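Local coordinates for protein HTPA Reductase (Selaginella moellendorffii, PDB 5U5N) that probably catalyses the NAD(P)H-dependent reduction of 4-hydroxy-tetrahydrodipicolinate to tetrahydrodipicolinate on the pathway to lysine, and binds NAD, at residues 142-147 / 181-186; 155-160 / 221-226; 216-221 / 233-238; 248-253 / 270-275. One frame throughout, in Å; residues are numbered along the deposited sequence.

Contact 1 of 4, residues 142-147 / 181-186; sequences IMAKQF and RKLGLD
Leu183 packs its branched tip on Met143 and Ala144 in a mainly apolar contact that joins the C-terminal ends of helices 131-146 and 171-182. Chi1 of -70° sets Leu183 CG anti to the carbonyl carbon, 3.9 Å from Ala144 CB, and both methyls beyond it reach Met143. Leu183 CD2 lies 3.5 Å from Met143 SD and, unlike CD1, also touches the carbonyl O of Phe147, while Leu183 CD1 meets Met143 CE at 3.7 Å. The two side chains cross at about a right angle. Met143 suits this place because its thioether chain is flexible: chi2 of -91° turns SD aside, and a further bend brings CE against the leucine. Ala144 is suitable for the opposite reason, its smallness, which lets its CA come within 5.3 Å of Leu183 CA. An alanine in place of Leu183 would probably open a gap beside Met143 and Ala144 and set the methionine tip free to turn. At the solvent border Lys182 and Lys145 continue the contact through their long aliphatic chains. Their NZ atoms stand 4.4 Å apart, like charges that probably repel; a weak, long pairing of Lys145 with Glu141 may offset this in part. Helix 131-146 also faces the second subunit, where Met143 packs on Ala139 of that chain. The turn after Leu183 depends on Gly184, whose positive phi (98°) would jam a side chain against the preceding carbonyl; with two bonds back into the last turn, it ends helix 171-182 in a Schellman motif.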
loop_
_atom_site.group_PDB
_atom_site.type_symbol
_atom_site.label_atom_id
_atom_site.label_comp_id
_atom_site.label_asym_id
_atom_site.label_seq_id
_atom_site.Cartn_x
_atom_site.Cartn_y
_atom_site.Cartn_z
ATOM N N ILE A 142 -5.485 -1.637 -6.817
ATOM C CA ILE A 142 -6.788 -1.851 -6.204
ATOM C C ILE A 142 -7.206 -0.552 -5.500
ATOM O O ILE A 142 -8.315 -0.030 -5.739
ATOM C CB ILE A 142 -6.780 -3.021 -5.223
ATOM C CG1 ILE A 142 -6.694 -4.334 -6.000
ATOM C CG2 ILE A 142 -8.050 -3.020 -4.392
ATOM C CD1 ILE A 142 -6.195 -5.478 -5.146
ATOM N N MET A 143 -6.301 -0.045 -4.672
ATOM C CA MET A 143 -6.502 1.232 -3.968
ATOM C C MET A 143 -6.921 2.343 -4.948
ATOM O O MET A 143 -7.879 3.056 -4.715
ATOM C CB MET A 143 -5.212 1.623 -3.229
ATOM C CG MET A 143 -5.407 2.727 -2.222
ATOM S SD MET A 143 -5.135 4.369 -2.910
ATOM C CE MET A 143 -3.340 4.400 -2.674
ATOM N N ALA A 144 -6.196 2.436 -6.061
ATOM C CA ALA A 144 -6.431 3.435 -7.086
ATOM C C ALA A 144 -7.817 3.356 -7.707
ATOM O O ALA A 144 -8.459 4.420 -7.893
ATOM C CB ALA A 144 -5.415 3.295 -8.167
ATOM N N LYS A 145 -8.309 2.143 -7.964
ATOM C CA LYS A 145 -9.653 1.975 -8.509
ATOM C C LYS A 145 -10.792 2.249 -7.496
ATOM O O LYS A 145 -11.797 2.858 -7.829
ATOM C CB LYS A 145 -9.797 0.602 -9.127
ATOM C CG LYS A 145 -9.081 0.561 -10.454
ATOM C CD LYS A 145 -9.198 -0.801 -11.099
ATOM C CE LYS A 145 -8.462 -0.774 -12.430
ATOM N NZ LYS A 145 -7.906 -2.088 -12.877
ATOM N N GLN A 146 -10.613 1.789 -6.265
ATOM C CA GLN A 146 -11.486 2.101 -5.154
ATOM C C GLN A 146 -11.606 3.596 -4.833
ATOM O O GLN A 146 -12.689 4.019 -4.506
ATOM C CB GLN A 146 -11.031 1.402 -3.878
ATOM C CG GLN A 146 -12.159 1.248 -2.894
ATOM C CD GLN A 146 -11.723 0.510 -1.650
ATOM O OE1 GLN A 146 -10.694 -0.175 -1.631
ATOM N NE2 GLN A 146 -12.511 0.673 -0.576
ATOM N N PHE A 147 -10.511 4.362 -4.920
ATOM C CA PHE A 147 -10.483 5.752 -4.446
ATOM C C PHE A 147 -10.071 6.751 -5.546
ATOM O O PHE A 147 -9.061 7.431 -5.418
ATOM C CB PHE A 147 -9.566 5.902 -3.232
ATOM C CG PHE A 147 -9.845 4.924 -2.107
ATOM C CD1 PHE A 147 -11.145 4.599 -1.696
ATOM C CD2 PHE A 147 -8.792 4.394 -1.392
ATOM C CE1 PHE A 147 -11.367 3.729 -0.654
ATOM C CE2 PHE A 147 -9.007 3.512 -0.328
ATOM C CZ PHE A 147 -10.303 3.170 0.027
ATOM N N ARG A 181 -2.107 7.781 -11.587
ATOM C CA ARG A 181 -2.979 8.573 -12.438
ATOM C C ARG A 181 -4.447 8.406 -12.099
ATOM O O ARG A 181 -5.200 9.378 -12.177
ATOM C CB ARG A 181 -2.797 8.241 -13.932
ATOM C CG ARG A 181 -1.497 8.756 -14.483
ATOM C CD ARG A 181 -1.466 8.800 -16.012
ATOM N NE ARG A 181 -0.063 8.951 -16.398
ATOM C CZ ARG A 181 0.729 7.986 -16.846
ATOM N NH1 ARG A 181 0.262 6.740 -17.047
ATOM N NH2 ARG A 181 2.002 8.288 -17.115
ATOM N N LYS A 182 -4.873 7.200 -11.758
ATOM C CA LYS A 182 -6.246 6.996 -11.345
ATOM C C LYS A 182 -6.550 7.679 -10.004
ATOM O O LYS A 182 -7.692 7.978 -9.731
ATOM C CB LYS A 182 -6.578 5.519 -11.272
ATOM C CG LYS A 182 -6.514 4.865 -12.619
ATOM C CD LYS A 182 -7.267 3.552 -12.637
ATOM C CE LYS A 182 -7.040 2.850 -13.982
ATOM N NZ LYS A 182 -8.179 1.983 -14.407
ATOM N N LEU A 183 -5.512 7.899 -9.198
ATOM C CA LEU A 183 -5.610 8.641 -7.949
ATOM C C LEU A 183 -5.557 10.169 -8.154
ATOM O O LEU A 183 -5.620 10.959 -7.165
ATOM C CB LEU A 183 -4.522 8.154 -6.988
ATOM C CG LEU A 183 -4.733 6.736 -6.441
ATOM C CD1 LEU A 183 -3.424 6.167 -5.887
ATOM C CD2 LEU A 183 -5.828 6.713 -5.388
ATOM N N GLY A 184 -5.473 10.586 -9.427
ATOM C CA GLY A 184 -5.619 11.970 -9.824
ATOM C C GLY A 184 -4.302 12.683 -10.035
ATOM O O GLY A 184 -4.299 13.903 -10.165
ATOM N N LEU A 185 -3.182 11.952 -10.072
ATOM C CA LEU A 185 -1.887 12.559 -10.383
ATOM C C LEU A 185 -1.730 12.674 -11.911
ATOM O O LEU A 185 -2.229 11.849 -12.666
ATOM C CB LEU A 185 -0.765 11.790 -9.706
ATOM C CG LEU A 185 -0.927 11.956 -8.156
ATOM C CD1 LEU A 185 -0.855 10.682 -7.352
ATOM C CD2 LEU A 185 0.017 13.017 -7.610
ATOM N N ASP A 186 -1.111 13.761 -12.327
ATOM C CA ASP A 186 -1.051 14.160 -13.740
ATOM C C ASP A 186 0.438 14.163 -13.944
ATOM O O ASP A 186 1.148 14.951 -13.334
ATOM C CB ASP A 186 -1.712 15.550 -13.967
ATOM C CG ASP A 186 -3.221 15.563 -13.530
ATOM O OD1 ASP A 186 -3.908 14.632 -13.977
ATOM O OD2 ASP A 186 -3.690 16.379 -12.657
#

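Contact 2 of 4, residues 155-160 / 221-226; sequences TLQVTE and KIISPD
Leu156 and Ile222 stand on one face of the sheet and slant across each other, Leu156 CD1 being 4.1 Å from Ile222 CG1. Leu156 has CG anti to the backbone N (chi1 177°), and its CD1 leans over the neighbouring strand to lie 3.4 Å from Lys221 O. Both residues are buried against Leu180 of helix 171-182, a place for branched apolar chains. Thr155, Gln157, Lys221 and Ile223 project from the other face, which is less enclosed and accepts polar or long side chains. Here the amide end of Gln157 swings across the strand, its NE2 coming 3.4 Å from Ile223 CD1 and 3.8 Å from Lys221 CB, so that it lies over aliphatic carbon. This alternation belongs to an antiparallel pair in the mixed sheet of the C-terminal DapB domain, strands 155-162 and 215-223 being its two inner members. Thr155 with Ile223 and Gln157 with Lys221 are hydrogen-bonded pairs, flanking the non-hydrogen-bonded pair of Leu156 and Ile222. Thr155 N reaches Ile223 O at 2.7 Å, and the nearly straight Lys221 N bond to Gln157 O measures 2.8 Å. Beyond the strand, Ser224 OG donates to Asp226 OD1 at 2.7 Å, while Asp226 OD2 bonds to Ser241 of the second subunit.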
loop_
_atom_site.group_PDB
_atom_site.type_symbol
_atom_site.label_atom_id
_atom_site.label_comp_id
_atom_site.label_asym_id
_atom_site.label_seq_id
_atom_site.Cartn_x
_atom_site.Cartn_y
_atom_site.Cartn_z
ATOM N N THR A 155 1.241 16.717 -6.285
ATOM C CA THR A 155 2.333 16.594 -7.227
ATOM C C THR A 155 3.006 15.234 -7.042
ATOM O O THR A 155 3.171 14.772 -5.900
ATOM C CB THR A 155 3.371 17.713 -7.006
ATOM O OG1 THR A 155 2.798 18.942 -7.395
ATOM C CG2 THR A 155 4.616 17.523 -7.909
ATOM N N LEU A 156 3.426 14.634 -8.159
ATOM C CA LEU A 156 4.145 13.371 -8.170
ATOM C C LEU A 156 5.546 13.532 -8.747
ATOM O O LEU A 156 5.724 14.112 -9.837
ATOM C CB LEU A 156 3.391 12.329 -9.011
ATOM C CG LEU A 156 4.036 10.949 -9.200
ATOM C CD1 LEU A 156 4.245 10.252 -7.856
ATOM C CD2 LEU A 156 3.185 10.103 -10.122
ATOM N N GLN A 157 6.538 12.987 -8.033
ATOM C CA GLN A 157 7.865 12.747 -8.591
ATOM C C GLN A 157 8.144 11.269 -8.451
ATOM O O GLN A 157 7.800 10.644 -7.431
ATOM C CB GLN A 157 8.946 13.481 -7.839
ATOM C CG GLN A 157 8.818 14.988 -7.807
ATOM C CD GLN A 157 9.447 15.558 -6.552
ATOM O OE1 GLN A 157 10.493 16.185 -6.617
ATOM N NE2 GLN A 157 8.850 15.273 -5.395
ATOM N N VAL A 158 8.790 10.704 -9.458
ATOM C CA VAL A 158 9.163 9.309 -9.463
ATOM C C VAL A 158 10.623 9.238 -9.865
ATOM O O VAL A 158 11.036 9.830 -10.841
ATOM C CB VAL A 158 8.314 8.484 -10.430
ATOM C CG1 VAL A 158 8.721 7.032 -10.359
ATOM C CG2 VAL A 158 6.833 8.636 -10.117
ATOM N N THR A 159 11.397 8.563 -9.025
ATOM C CA THR A 159 12.803 8.344 -9.245
ATOM C C THR A 159 13.045 6.832 -9.202
ATOM O O THR A 159 12.384 6.091 -8.439
ATOM C CB THR A 159 13.646 9.067 -8.177
ATOM O OG1 THR A 159 13.312 10.450 -8.136
ATOM C CG2 THR A 159 15.119 9.012 -8.519
ATOM N N GLU A 160 13.950 6.376 -10.061
ATOM C CA GLU A 160 14.343 4.981 -10.046
ATOM C C GLU A 160 15.740 4.745 -10.585
ATOM O O GLU A 160 16.216 5.466 -11.454
ATOM C CB GLU A 160 13.332 4.094 -10.816
ATOM C CG GLU A 160 13.185 4.368 -12.336
ATOM C CD GLU A 160 13.814 3.277 -13.222
ATOM O OE1 GLU A 160 15.072 3.205 -13.313
ATOM O OE2 GLU A 160 13.065 2.463 -13.825
ATOM N N LYS A 221 7.276 9.974 -4.765
ATOM C CA LYS A 221 6.944 11.026 -3.805
ATOM C C LYS A 221 5.705 11.775 -4.251
ATOM O O LYS A 221 5.604 12.183 -5.401
ATOM C CB LYS A 221 8.060 12.028 -3.652
ATOM C CG LYS A 221 9.432 11.428 -3.611
ATOM C CD LYS A 221 10.436 12.526 -3.309
ATOM C CE LYS A 221 11.882 12.045 -3.400
ATOM N NZ LYS A 221 12.691 12.795 -2.368
ATOM N N ILE A 222 4.789 11.973 -3.312
ATOM C CA ILE A 222 3.496 12.578 -3.570
ATOM C C ILE A 222 3.302 13.710 -2.549
ATOM O O ILE A 222 3.286 13.452 -1.331
ATOM C CB ILE A 222 2.353 11.548 -3.450
ATOM C CG1 ILE A 222 2.700 10.204 -4.103
ATOM C CG2 ILE A 222 1.101 12.078 -4.113
ATOM C CD1 ILE A 222 1.630 9.137 -3.923
ATOM N N ILE A 223 3.163 14.947 -3.046
ATOM C CA ILE A 223 3.162 16.140 -2.216
ATOM C C ILE A 223 1.898 16.981 -2.470
ATOM O O ILE A 223 1.514 17.196 -3.611
ATOM C CB ILE A 223 4.411 17.004 -2.498
ATOM C CG1 ILE A 223 5.691 16.211 -2.278
ATOM C CG2 ILE A 223 4.437 18.247 -1.589
ATOM C CD1 ILE A 223 6.873 16.775 -3.056
ATOM N N SER A 224 1.270 17.459 -1.390
ATOM C CA SER A 224 0.045 18.273 -1.498
ATOM C C SER A 224 0.306 19.645 -2.138
ATOM O O SER A 224 1.439 20.122 -2.092
ATOM C CB SER A 224 -0.561 18.503 -0.119
ATOM O OG SER A 224 0.381 19.184 0.697
ATOM N N PRO A 225 -0.743 20.305 -2.700
ATOM C CA PRO A 225 -0.599 21.650 -3.275
ATOM C C PRO A 225 0.083 22.660 -2.384
ATOM O O PRO A 225 0.810 23.502 -2.870
ATOM C CB PRO A 225 -2.046 22.098 -3.492
ATOM C CG PRO A 225 -2.759 20.839 -3.795
ATOM C CD PRO A 225 -2.109 19.789 -2.931
ATOM N N ASP A 226 -0.156 22.588 -1.089
ATOM C CA ASP A 226 0.457 23.558 -0.175
ATOM C C ASP A 226 1.818 23.087 0.365
ATOM O O ASP A 226 2.470 23.793 1.114
ATOM C CB ASP A 226 -0.519 23.925 0.946
ATOM C CG ASP A 226 -0.848 22.744 1.913
ATOM O OD1 ASP A 226 -0.386 21.555 1.736
ATOM O OD2 ASP A 226 -1.620 23.032 2.861
#

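Contact 3 of 4, residues 216-221 / 233-238; sequences AFHTYK and FKHNVC
Phe217, His235 and Tyr220 give up the most surface to this antiparallel strand pair, in two groups on opposite faces. Phe217 lies beneath Asn236, whose CB sits over the centre of the ring, 3.5 Å from its centroid, with the amide plane stacked about 10° from the ring plane. Cys238 SG adds a sulfur-aromatic contact at the ring edge, 3.7 Å from Phe217 CZ. On the other face, His235 takes the crowded position, CG between the backbone N and carbonyl carbon (chi1 58°), and its ring has His218 over one face and Tyr220 at its rim. The imidazoles of His235 and His218 are near parallel but slid apart, centroids 4.3 Å distant. Tyr220 meets His235 rim to rim, and its OH shares a hydrogen bond with His235 NE2 at 3.1 Å. A tyrosine fits because its ring is long enough to bring a hydroxyl there. A water takes up the other imidazole nitrogen, His235 ND1, at 2.7 Å, and also donates to Ala216 O. His218 NE2 is satisfied by Ser170. The pairing is a beta hairpin of strands 215-223 and 229-238, whose second strand pairs antiparallel with a strand of the second subunit, so that the sheet of the C-terminal DapB domain runs on across the dimer interface.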
loop_
_atom_site.group_PDB
_atom_site.type_symbol
_atom_site.label_atom_id
_atom_site.label_comp_id
_atom_site.label_asym_id
_atom_site.label_seq_id
_atom_site.Cartn_x
_atom_site.Cartn_y
_atom_site.Cartn_z
ATOM N N ALA A 216 17.295 -2.731 -8.512
ATOM C CA ALA A 216 16.088 -2.028 -8.945
ATOM C C ALA A 216 15.464 -1.245 -7.777
ATOM O O ALA A 216 14.725 -1.797 -6.927
ATOM C CB ALA A 216 15.095 -2.985 -9.568
ATOM N N PHE A 217 15.829 0.035 -7.710
ATOM C CA PHE A 217 15.416 0.939 -6.641
ATOM C C PHE A 217 14.424 1.898 -7.246
ATOM O O PHE A 217 14.715 2.524 -8.288
ATOM C CB PHE A 217 16.614 1.717 -6.090
ATOM C CG PHE A 217 17.470 0.945 -5.079
ATOM C CD1 PHE A 217 17.782 -0.425 -5.251
ATOM C CD2 PHE A 217 18.040 1.609 -3.989
ATOM C CE1 PHE A 217 18.586 -1.095 -4.339
ATOM C CE2 PHE A 217 18.835 0.939 -3.083
ATOM C CZ PHE A 217 19.110 -0.413 -3.256
ATOM N N HIS A 218 13.248 1.995 -6.622
ATOM C CA HIS A 218 12.195 2.932 -6.993
ATOM C C HIS A 218 11.773 3.806 -5.776
ATOM O O HIS A 218 11.703 3.313 -4.655
ATOM C CB HIS A 218 10.960 2.165 -7.446
ATOM C CG HIS A 218 11.212 1.176 -8.541
ATOM N ND1 HIS A 218 11.787 -0.048 -8.311
ATOM C CD2 HIS A 218 10.959 1.235 -9.869
ATOM C CE1 HIS A 218 11.889 -0.700 -9.457
ATOM N NE2 HIS A 218 11.394 0.058 -10.420
ATOM N N THR A 219 11.507 5.080 -6.046
ATOM C CA THR A 219 11.028 6.065 -5.082
ATOM C C THR A 219 9.893 6.856 -5.735
ATOM O O THR A 219 10.079 7.432 -6.823
ATOM C CB THR A 219 12.136 7.066 -4.699
ATOM O OG1 THR A 219 13.226 6.374 -4.084
ATOM C CG2 THR A 219 11.615 8.115 -3.700
ATOM N N TYR A 220 8.734 6.888 -5.084
ATOM C CA TYR A 220 7.575 7.654 -5.505
ATOM C C TYR A 220 7.280 8.691 -4.404
ATOM O O TYR A 220 7.107 8.314 -3.223
ATOM C CB TYR A 220 6.361 6.745 -5.690
ATOM C CG TYR A 220 6.617 5.487 -6.488
ATOM C CD1 TYR A 220 7.164 4.354 -5.901
ATOM C CD2 TYR A 220 6.316 5.430 -7.854
ATOM C CE1 TYR A 220 7.409 3.202 -6.648
ATOM C CE2 TYR A 220 6.565 4.277 -8.607
ATOM C CZ TYR A 220 7.104 3.180 -7.991
ATOM O OH TYR A 220 7.344 2.059 -8.721
ATOM N N LYS A 221 7.276 9.974 -4.765
ATOM C CA LYS A 221 6.944 11.026 -3.805
ATOM C C LYS A 221 5.705 11.775 -4.251
ATOM O O LYS A 221 5.604 12.183 -5.401
ATOM C CB LYS A 221 8.060 12.028 -3.652
ATOM C CG LYS A 221 9.432 11.428 -3.611
ATOM C CD LYS A 221 10.436 12.526 -3.309
ATOM C CE LYS A 221 11.882 12.045 -3.400
ATOM N NZ LYS A 221 12.691 12.795 -2.368
ATOM N N PHE A 233 6.964 6.366 -1.045
ATOM C CA PHE A 233 6.981 4.923 -1.107
ATOM C C PHE A 233 8.238 4.495 -1.857
ATOM O O PHE A 233 8.547 5.060 -2.911
ATOM C CB PHE A 233 5.771 4.327 -1.824
ATOM C CG PHE A 233 4.471 4.874 -1.393
ATOM C CD1 PHE A 233 4.081 4.855 -0.068
ATOM C CD2 PHE A 233 3.607 5.407 -2.322
ATOM C CE1 PHE A 233 2.881 5.417 0.323
ATOM C CE2 PHE A 233 2.411 5.977 -1.940
ATOM C CZ PHE A 233 2.038 5.978 -0.622
ATOM N N LYS A 234 8.953 3.527 -1.283
ATOM C CA LYS A 234 10.132 2.938 -1.873
ATOM C C LYS A 234 10.040 1.427 -1.907
ATOM O O LYS A 234 9.575 0.810 -0.933
ATOM C CB LYS A 234 11.373 3.246 -1.062
ATOM C CG LYS A 234 11.842 4.657 -1.149
ATOM C CD LYS A 234 13.146 4.832 -0.400
ATOM C CE LYS A 234 13.574 6.275 -0.540
ATOM N NZ LYS A 234 14.664 6.577 0.430
ATOM N N HIS A 235 10.548 0.851 -2.992
ATOM C CA HIS A 235 10.836 -0.561 -3.044
ATOM C C HIS A 235 12.167 -0.758 -3.772
ATOM O O HIS A 235 12.333 -0.317 -4.896
ATOM C CB HIS A 235 9.658 -1.370 -3.591
ATOM C CG HIS A 235 9.195 -0.973 -4.960
ATOM N ND1 HIS A 235 9.696 -1.545 -6.104
ATOM C CD2 HIS A 235 8.191 -0.154 -5.356
ATOM C CE1 HIS A 235 9.085 -1.028 -7.157
ATOM N NE2 HIS A 235 8.159 -0.179 -6.729
ATOM N N ASN A 236 13.130 -1.319 -3.040
ATOM C CA ASN A 236 14.524 -1.382 -3.409
ATOM C C ASN A 236 14.970 -2.842 -3.388
ATOM O O ASN A 236 14.905 -3.480 -2.335
ATOM C CB ASN A 236 15.354 -0.583 -2.409
ATOM C CG ASN A 236 15.142 0.908 -2.520
ATOM O OD1 ASN A 236 14.503 1.418 -3.459
ATOM N ND2 ASN A 236 15.720 1.625 -1.576
ATOM N N VAL A 237 15.416 -3.358 -4.544
ATOM C CA VAL A 237 15.898 -4.715 -4.675
ATOM C C VAL A 237 17.374 -4.728 -5.057
ATOM O O VAL A 237 17.760 -4.018 -5.994
ATOM C CB VAL A 237 15.118 -5.470 -5.761
ATOM C CG1 VAL A 237 15.757 -6.839 -6.071
ATOM C CG2 VAL A 237 13.681 -5.655 -5.295
ATOM N N CYS A 238 18.167 -5.526 -4.332
ATOM C CA CYS A 238 19.569 -5.695 -4.577
ATOM C C CYS A 238 19.757 -7.141 -5.078
ATOM O O CYS A 238 19.371 -8.078 -4.377
ATOM C CB CYS A 238 20.393 -5.492 -3.299
ATOM S SG CYS A 238 20.607 -3.781 -2.723
HETATM O O HOH W 1 12.101 -2.491 -7.008
#

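Contact 4 of 4, residues 248-253 / 270-275; sequences VDAVLF and IDVLEG
Asp249 O accepts the helical bond from Phe253 N at 2.9 Å and is also touched by Val272 CG1 at 3.9 Å. The rest of the contact is mainly apolar and centres on the Phe253 ring. Chi1 of 178° sets Phe253 CG anti to the backbone N, against Val272, and one face of the ring receives Val272 CA, 3.9 Å from the centroid and 11° off the ring normal. Val272 CG2 touches Phe253 CD2 at 3.8 Å and also packs on Ala250, whose small side chain leaves room for the valine. Phe253 CE1 further approaches Asp271 O at 3.4 Å. Gly275 suits its place because a CB there would run into the phenyl ring. An alanine in place of Phe253 would probably leave a gap beside Val272 and Gly275, with Asp271 O losing its ring neighbour. The short helix axes pass 9.6 Å apart at 73°. Among its neighbours, Phe253 also meets Tyr267 edge-to-face, and Asp249 forms salt bridges to Lys131 and Arg279. Ala250 packs on Met129, a residue that binds NAD, and with Val272 rests on Ile124 of strand 123-125 in the parallel sheet of the Rossmann-type domain, whereas Leu273 turns to helix 131-146 and to Phe147 of the second subunit.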
loop_
_atom_site.group_PDB
_atom_site.type_symbol
_atom_site.label_atom_id
_atom_site.label_comp_id
_atom_site.label_asym_id
_atom_site.label_seq_id
_atom_site.Cartn_x
_atom_site.Cartn_y
_atom_site.Cartn_z
ATOM N N VAL A 248 10.698 -20.110 -5.355
ATOM C CA VAL A 248 10.428 -21.174 -4.383
ATOM C C VAL A 248 8.940 -21.196 -3.963
ATOM O O VAL A 248 8.278 -22.218 -3.948
ATOM C CB VAL A 248 11.327 -21.044 -3.134
ATOM C CG1 VAL A 248 10.889 -21.999 -2.023
ATOM C CG2 VAL A 248 12.781 -21.319 -3.488
ATOM N N ASP A 249 8.409 -20.021 -3.645
ATOM C CA ASP A 249 6.991 -19.884 -3.276
ATOM C C ASP A 249 6.060 -20.301 -4.403
ATOM O O ASP A 249 5.046 -20.947 -4.162
ATOM C CB ASP A 249 6.678 -18.459 -2.878
ATOM C CG ASP A 249 7.538 -17.979 -1.706
ATOM O OD1 ASP A 249 7.950 -18.815 -0.837
ATOM O OD2 ASP A 249 7.785 -16.735 -1.660
ATOM N N ALA A 250 6.413 -19.931 -5.629
ATOM C CA ALA A 250 5.606 -20.312 -6.774
ATOM C C ALA A 250 5.569 -21.846 -6.870
ATOM O O ALA A 250 4.521 -22.428 -7.106
ATOM C CB ALA A 250 6.152 -19.670 -8.068
ATOM N N VAL A 251 6.702 -22.496 -6.644
ATOM C CA VAL A 251 6.792 -23.969 -6.778
ATOM C C VAL A 251 5.953 -24.625 -5.676
ATOM O O VAL A 251 5.277 -25.613 -5.919
ATOM C CB VAL A 251 8.249 -24.450 -6.706
ATOM C CG1 VAL A 251 8.358 -25.931 -6.318
ATOM C CG2 VAL A 251 8.946 -24.209 -8.029
ATOM N N LEU A 252 6.014 -24.058 -4.480
ATOM C CA LEU A 252 5.214 -24.551 -3.357
ATOM C C LEU A 252 3.722 -24.417 -3.628
ATOM O O LEU A 252 2.969 -25.327 -3.379
ATOM C CB LEU A 252 5.563 -23.805 -2.083
ATOM C CG LEU A 252 6.925 -24.073 -1.459
ATOM C CD1 LEU A 252 7.107 -23.203 -0.242
ATOM C CD2 LEU A 252 7.099 -25.545 -1.105
ATOM N N PHE A 253 3.312 -23.269 -4.161
ATOM C CA PHE A 253 1.929 -23.063 -4.562
ATOM C C PHE A 253 1.492 -24.039 -5.649
ATOM O O PHE A 253 0.476 -24.704 -5.496
ATOM C CB PHE A 253 1.722 -21.608 -4.979
ATOM C CG PHE A 253 0.333 -21.284 -5.472
ATOM C CD1 PHE A 253 -0.691 -20.948 -4.593
ATOM C CD2 PHE A 253 0.054 -21.329 -6.831
ATOM C CE1 PHE A 253 -1.951 -20.640 -5.062
ATOM C CE2 PHE A 253 -1.216 -21.006 -7.301
ATOM C CZ PHE A 253 -2.213 -20.655 -6.425
ATOM N N ILE A 270 0.136 -13.281 -8.895
ATOM C CA ILE A 270 -0.986 -12.774 -8.053
ATOM C C ILE A 270 -1.677 -13.964 -7.379
ATOM O O ILE A 270 -1.967 -13.933 -6.185
ATOM C CB ILE A 270 -2.076 -12.032 -8.879
ATOM C CG1 ILE A 270 -1.506 -10.824 -9.621
ATOM C CG2 ILE A 270 -3.287 -11.638 -8.015
ATOM C CD1 ILE A 270 -0.947 -9.732 -8.769
ATOM N N ASP A 271 -1.944 -15.013 -8.164
ATOM C CA ASP A 271 -2.562 -16.242 -7.626
ATOM C C ASP A 271 -1.731 -16.839 -6.495
ATOM O O ASP A 271 -2.291 -17.288 -5.547
ATOM C CB ASP A 271 -2.745 -17.299 -8.735
ATOM C CG ASP A 271 -3.665 -16.825 -9.858
ATOM O OD1 ASP A 271 -4.684 -16.163 -9.566
ATOM O OD2 ASP A 271 -3.365 -17.106 -11.025
ATOM N N VAL A 272 -0.404 -16.843 -6.641
ATOM C CA VAL A 272 0.529 -17.341 -5.621
ATOM C C VAL A 272 0.389 -16.483 -4.346
ATOM O O VAL A 272 0.302 -17.016 -3.265
ATOM C CB VAL A 272 2.008 -17.350 -6.099
ATOM C CG1 VAL A 272 2.981 -17.783 -5.003
ATOM C CG2 VAL A 272 2.202 -18.230 -7.327
ATOM N N LEU A 273 0.367 -15.166 -4.494
ATOM C CA LEU A 273 0.215 -14.262 -3.328
ATOM C C LEU A 273 -1.101 -14.540 -2.577
ATOM O O LEU A 273 -1.123 -14.635 -1.365
ATOM C CB LEU A 273 0.308 -12.805 -3.776
ATOM C CG LEU A 273 1.721 -12.348 -4.134
ATOM C CD1 LEU A 273 1.717 -11.083 -4.977
ATOM C CD2 LEU A 273 2.591 -12.140 -2.900
ATOM N N GLU A 274 -2.176 -14.708 -3.336
ATOM C CA GLU A 274 -3.497 -15.026 -2.790
ATOM C C GLU A 274 -3.530 -16.346 -2.021
ATOM O O GLU A 274 -4.271 -16.476 -1.073
ATOM C CB GLU A 274 -4.566 -15.040 -3.890
ATOM C CG GLU A 274 -4.989 -13.671 -4.403
ATOM C CD GLU A 274 -5.700 -13.730 -5.750
ATOM O OE1 GLU A 274 -5.452 -14.698 -6.521
ATOM O OE2 GLU A 274 -6.466 -12.805 -6.082
ATOM N N GLY A 275 -2.712 -17.329 -2.429
ATOM C CA GLY A 275 -2.588 -18.587 -1.682
ATOM C C GLY A 275 -1.885 -18.560 -0.314
ATOM O O GLY A 275 -1.845 -19.574 0.370
#

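In the fold
From the N terminus, the first loop closes at contact 1, where the ends of helices 131-146 and 171-182 meet after the chain has passed through strand 155-162. Contact 2 starts on that strand and ends at 221-226, so it crosses contact 1; the two touch where Leu185 packs on Leu156 and Ile222. Contact 3 crosses contact 2, closing the tight hairpin 215-223 to 229-238, and the pair share Lys221 on strand 215-223, which lies between the other two. None nests in another. Contact 4 follows in series, about 33 Å from contact 2 between centres, tying helix 241-259 to helix 269-274 against the parallel sheet. All four reach the second subunit, contact 2 through Asp226 alone.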